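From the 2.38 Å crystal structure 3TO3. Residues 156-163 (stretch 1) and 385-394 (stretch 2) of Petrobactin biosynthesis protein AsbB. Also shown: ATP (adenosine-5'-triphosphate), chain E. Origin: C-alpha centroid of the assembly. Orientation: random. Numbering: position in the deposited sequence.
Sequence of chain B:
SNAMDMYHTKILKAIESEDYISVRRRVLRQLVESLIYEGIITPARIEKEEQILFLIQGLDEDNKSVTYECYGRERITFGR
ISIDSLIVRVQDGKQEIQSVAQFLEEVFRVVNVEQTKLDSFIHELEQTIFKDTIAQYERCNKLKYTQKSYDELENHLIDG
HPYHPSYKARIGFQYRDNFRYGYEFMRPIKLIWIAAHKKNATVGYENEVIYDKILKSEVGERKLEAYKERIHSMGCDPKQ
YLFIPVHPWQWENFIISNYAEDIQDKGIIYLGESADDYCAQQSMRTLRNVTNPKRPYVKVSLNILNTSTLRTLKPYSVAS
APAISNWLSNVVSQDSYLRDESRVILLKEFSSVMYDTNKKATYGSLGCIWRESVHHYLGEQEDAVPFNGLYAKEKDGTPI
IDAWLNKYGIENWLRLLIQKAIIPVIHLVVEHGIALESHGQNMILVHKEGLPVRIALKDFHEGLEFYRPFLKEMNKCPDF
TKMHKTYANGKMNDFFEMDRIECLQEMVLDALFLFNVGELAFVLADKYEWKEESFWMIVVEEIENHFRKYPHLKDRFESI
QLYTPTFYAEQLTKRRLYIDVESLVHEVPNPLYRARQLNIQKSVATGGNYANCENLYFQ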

# COMPACT_ATOMS: atom_id res chain seq x y z
N HIS B 156 -15.48 13.13 20.17
CA HIS B 156 -14.58 14.03 20.90
C HIS B 156 -13.50 13.34 21.75
O HIS B 156 -12.52 13.99 22.15
CB HIS B 156 -15.35 15.13 21.64
CG HIS B 156 -15.91 16.18 20.72
ND1 HIS B 156 -15.11 17.11 20.09
CD2 HIS B 156 -17.17 16.42 20.30
CE1 HIS B 156 -15.87 17.89 19.32
NE2 HIS B 156 -17.12 17.49 19.43
N LEU B 157 -13.59 12.02 21.94
CA LEU B 157 -12.44 11.38 22.55
C LEU B 157 -11.59 10.94 21.39
O LEU B 157 -11.83 9.91 20.75
CB LEU B 157 -12.84 10.11 23.31
CG LEU B 157 -14.01 10.09 24.27
CD1 LEU B 157 -14.31 8.62 24.56
CD2 LEU B 157 -13.68 10.88 25.52
N ILE B 158 -10.54 11.70 21.17
CA ILE B 158 -9.68 11.49 20.04
C ILE B 158 -8.40 10.74 20.40
O ILE B 158 -7.53 10.58 19.56
CB ILE B 158 -9.42 12.81 19.30
CG1 ILE B 158 -8.49 13.71 20.14
CG2 ILE B 158 -10.79 13.51 18.93
CD1 ILE B 158 -8.07 14.94 19.41
N ASP B 159 -8.25 10.34 21.66
CA ASP B 159 -6.94 9.85 22.09
C ASP B 159 -6.58 8.45 21.61
O ASP B 159 -5.41 8.13 21.39
CB ASP B 159 -6.74 10.02 23.61
CG ASP B 159 -6.47 11.49 24.01
OD1 ASP B 159 -5.81 12.21 23.22
OD2 ASP B 159 -6.92 11.92 25.11
N GLY B 160 -7.59 7.60 21.41
CA GLY B 160 -7.31 6.25 20.98
C GLY B 160 -6.67 5.47 22.11
O GLY B 160 -6.73 5.83 23.28
N HIS B 161 -6.02 4.38 21.74
CA HIS B 161 -5.60 3.40 22.71
C HIS B 161 -4.41 3.84 23.56
O HIS B 161 -3.41 4.32 23.04
CB HIS B 161 -5.28 2.09 21.98
CG HIS B 161 -5.56 0.88 22.79
ND1 HIS B 161 -4.71 0.46 23.80
CD2 HIS B 161 -6.59 -0.01 22.76
CE1 HIS B 161 -5.22 -0.63 24.35
NE2 HIS B 161 -6.35 -0.94 23.74
N PRO B 162 -4.55 3.70 24.88
CA PRO B 162 -3.58 3.97 25.97
C PRO B 162 -2.43 2.93 26.07
O PRO B 162 -1.42 3.18 26.75
CB PRO B 162 -4.47 4.01 27.24
CG PRO B 162 -5.62 3.01 26.89
CD PRO B 162 -5.82 3.11 25.38
N TYR B 163 -2.60 1.77 25.44
CA TYR B 163 -1.56 0.75 25.43
C TYR B 163 -0.80 0.66 24.11
O TYR B 163 0.42 0.89 24.07
CB TYR B 163 -2.11 -0.61 25.79
CG TYR B 163 -1.03 -1.63 25.93
CD1 TYR B 163 -0.48 -1.90 27.17
CD2 TYR B 163 -0.56 -2.35 24.83
CE1 TYR B 163 0.51 -2.85 27.31
CE2 TYR B 163 0.43 -3.29 24.96
CZ TYR B 163 0.97 -3.54 26.21
OH TYR B 163 1.95 -4.48 26.38
PB ATP E . -14.82 -2.38 15.66
O1B ATP E . -14.97 -1.82 14.27
O2B ATP E . -14.64 -3.88 15.58
O3B ATP E . -16.07 -2.00 16.52
PA ATP E . -12.14 -1.92 15.83
O1A ATP E . -12.20 -2.16 14.34
O2A ATP E . -11.45 -3.06 16.58
O3A ATP E . -13.58 -1.76 16.39
O5' ATP E . -11.35 -0.58 16.05
C5' ATP E . -11.62 0.23 17.13
C4' ATP E . -10.63 1.19 17.47
O4' ATP E . -10.81 1.63 18.86
C3' ATP E . -9.27 0.59 17.41
O3' ATP E . -8.50 1.28 16.50
C2' ATP E . -8.74 0.72 18.78
O2' ATP E . -7.40 0.99 18.75
C1' ATP E . -9.52 1.87 19.31
N9 ATP E . -9.46 2.05 20.74
C8 ATP E . -9.16 3.22 21.34
N7 ATP E . -9.20 3.02 22.66
C5 ATP E . -9.54 1.74 22.92
C6 ATP E . -9.72 1.01 24.10
N6 ATP E . -9.55 1.66 25.37
N1 ATP E . -10.06 -0.30 24.02
C2 ATP E . -10.22 -0.89 22.82
N3 ATP E . -10.05 -0.22 21.66
C4 ATP E . -9.70 1.10 21.68
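Stretch 2 385-394: VPFNGLYAKE

No hydrogen bond passes directly between the two stretches; their polar link is made through two waters and the adenine of ATP, while the direct contact is mainly apolar and centred on Leu 157. Residues at least 229 positions apart in the chain meet here, burying 288 Å² in total.

Stretch 1 has no regular helix or strand beyond its start: Leu 157 is the first residue after a helix to leave helical phi/psi, and the chain then runs on as loop. Stretch 2 enters in a strand that begins earlier in the chain and includes Val 385 and Pro 386, and then turns. Residues 387-390 have helical phi/psi without the regular bonds, and the turn is held by Gly 389 N to Pro 386 O (2.7 Å), Leu 390 N to Phe 387 O (3.0 Å) and Ala 392 N to Gly 389 O (2.9 Å).

The backbones come closest, CA to CA, at Leu 157 and Gly 389, 6.7 Å apart. Leu 157, with chi1 m and chi2 t, points toward stretch 2. Its CD1 lies 3.5 Å from both Pro 386 CG and Gly 389 CA, and its CD2 packs 3.7 Å from Ala 392 CB. The fit at Gly 389 leaves no room for a side chain: an ideal CB there would lie 3.2 Å from Leu 157 CD1 and would clash with Pro 386 O at 2.8 Å.

Farther along, Asp 159 points toward stretch 2, but its OD2 remains 3.7 Å from Lys 393 O. A water closes this gap, donating to Asp 159 OD2 (2.8 Å) and to Lys 393 O (3.1 Å), so that two acceptors are joined without a direct bond. The CA-to-CB bond of Lys 393 points away.

At the nucleotide, Pro 162 CG approaches Tyr 391 CE1 at 4.1 Å. The Tyr 391 CA-to-CB bond points sideways, yet the end of the side chain comes nearer, and Tyr 391 OH accepts a hydrogen bond from ATP N6 (3.1 Å), which lies at the ring edge. From stretch 1, Gly 160 C and His 161 N each lie 3.4 Å from ATP C8. A second water donates to Gly 160 O (2.9 Å) and accepts from Asn 388 ND2 (2.8 Å), with a weak bond from ATP N6 (3.4 Å).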

# COMPACT_ATOMS: atom_id res chain seq x y z
N VAL B 385 -21.84 7.25 27.73
CA VAL B 385 -20.47 7.59 27.40
C VAL B 385 -19.75 6.29 27.03
O VAL B 385 -19.95 5.27 27.67
CB VAL B 385 -19.77 8.33 28.61
CG1 VAL B 385 -19.90 7.53 29.88
CG2 VAL B 385 -18.31 8.55 28.34
N PRO B 386 -18.89 6.33 26.00
CA PRO B 386 -18.06 5.16 25.70
C PRO B 386 -17.18 4.81 26.89
O PRO B 386 -16.64 5.70 27.54
CB PRO B 386 -17.18 5.62 24.54
CG PRO B 386 -17.46 7.08 24.34
CD PRO B 386 -18.77 7.39 24.99
N PHE B 387 -17.02 3.52 27.15
CA PHE B 387 -16.40 3.13 28.41
C PHE B 387 -14.95 3.60 28.54
O PHE B 387 -14.56 4.04 29.61
CB PHE B 387 -16.57 1.64 28.66
CG PHE B 387 -16.30 1.22 30.07
CD1 PHE B 387 -17.32 1.19 30.99
CD2 PHE B 387 -15.02 0.87 30.47
CE1 PHE B 387 -17.07 0.78 32.30
CE2 PHE B 387 -14.78 0.48 31.76
CZ PHE B 387 -15.81 0.42 32.68
N ASN B 388 -14.17 3.56 27.47
CA ASN B 388 -12.84 4.15 27.53
C ASN B 388 -12.84 5.68 27.74
O ASN B 388 -11.83 6.28 28.11
CB ASN B 388 -11.99 3.76 26.31
CG ASN B 388 -12.55 4.32 25.01
OD1 ASN B 388 -13.76 4.30 24.77
ND2 ASN B 388 -11.66 4.80 24.15
N GLY B 389 -13.97 6.33 27.53
CA GLY B 389 -14.07 7.72 27.93
C GLY B 389 -13.82 7.94 29.42
O GLY B 389 -13.27 8.96 29.82
N LEU B 390 -14.20 6.97 30.24
CA LEU B 390 -14.06 7.12 31.68
C LEU B 390 -12.62 7.40 32.15
O LEU B 390 -12.41 8.01 33.20
CB LEU B 390 -14.64 5.91 32.39
CG LEU B 390 -16.11 5.60 32.03
CD1 LEU B 390 -16.53 4.31 32.65
CD2 LEU B 390 -17.09 6.70 32.39
N TYR B 391 -11.64 6.87 31.45
CA TYR B 391 -10.23 7.21 31.68
C TYR B 391 -9.61 8.21 30.72
O TYR B 391 -8.41 8.41 30.74
CB TYR B 391 -9.37 5.97 31.91
CG TYR B 391 -9.63 4.80 30.99
CD1 TYR B 391 -8.97 4.69 29.75
CD2 TYR B 391 -10.54 3.80 31.34
CE1 TYR B 391 -9.20 3.60 28.88
CE2 TYR B 391 -10.79 2.70 30.46
CZ TYR B 391 -10.10 2.60 29.25
OH TYR B 391 -10.34 1.53 28.40
N ALA B 392 -10.40 8.76 29.80
CA ALA B 392 -9.89 9.84 28.93
C ALA B 392 -9.60 11.12 29.71
O ALA B 392 -10.17 11.34 30.78
CB ALA B 392 -10.86 10.14 27.79
N LYS B 393 -8.75 11.96 29.15
CA LYS B 393 -8.46 13.28 29.73
C LYS B 393 -8.65 14.38 28.69
O LYS B 393 -8.63 14.12 27.49
CB LYS B 393 -7.02 13.33 30.24
CG LYS B 393 -6.73 12.38 31.36
CD LYS B 393 -5.24 12.21 31.47
CE LYS B 393 -4.88 10.83 31.97
NZ LYS B 393 -3.53 10.85 32.63
N GLU B 394 -8.85 15.60 29.18
CA GLU B 394 -8.95 16.80 28.35
C GLU B 394 -7.56 17.18 27.85
O GLU B 394 -6.56 16.75 28.43
CB GLU B 394 -9.54 17.98 29.14
CG GLU B 394 -10.93 17.76 29.71
CD GLU B 394 -12.04 17.84 28.66
OE1 GLU B 394 -11.77 17.68 27.45
OE2 GLU B 394 -13.20 18.06 29.06
O HOH W 1 -5.99 14.41 25.84
O HOH W 2 -8.96 4.97 24.93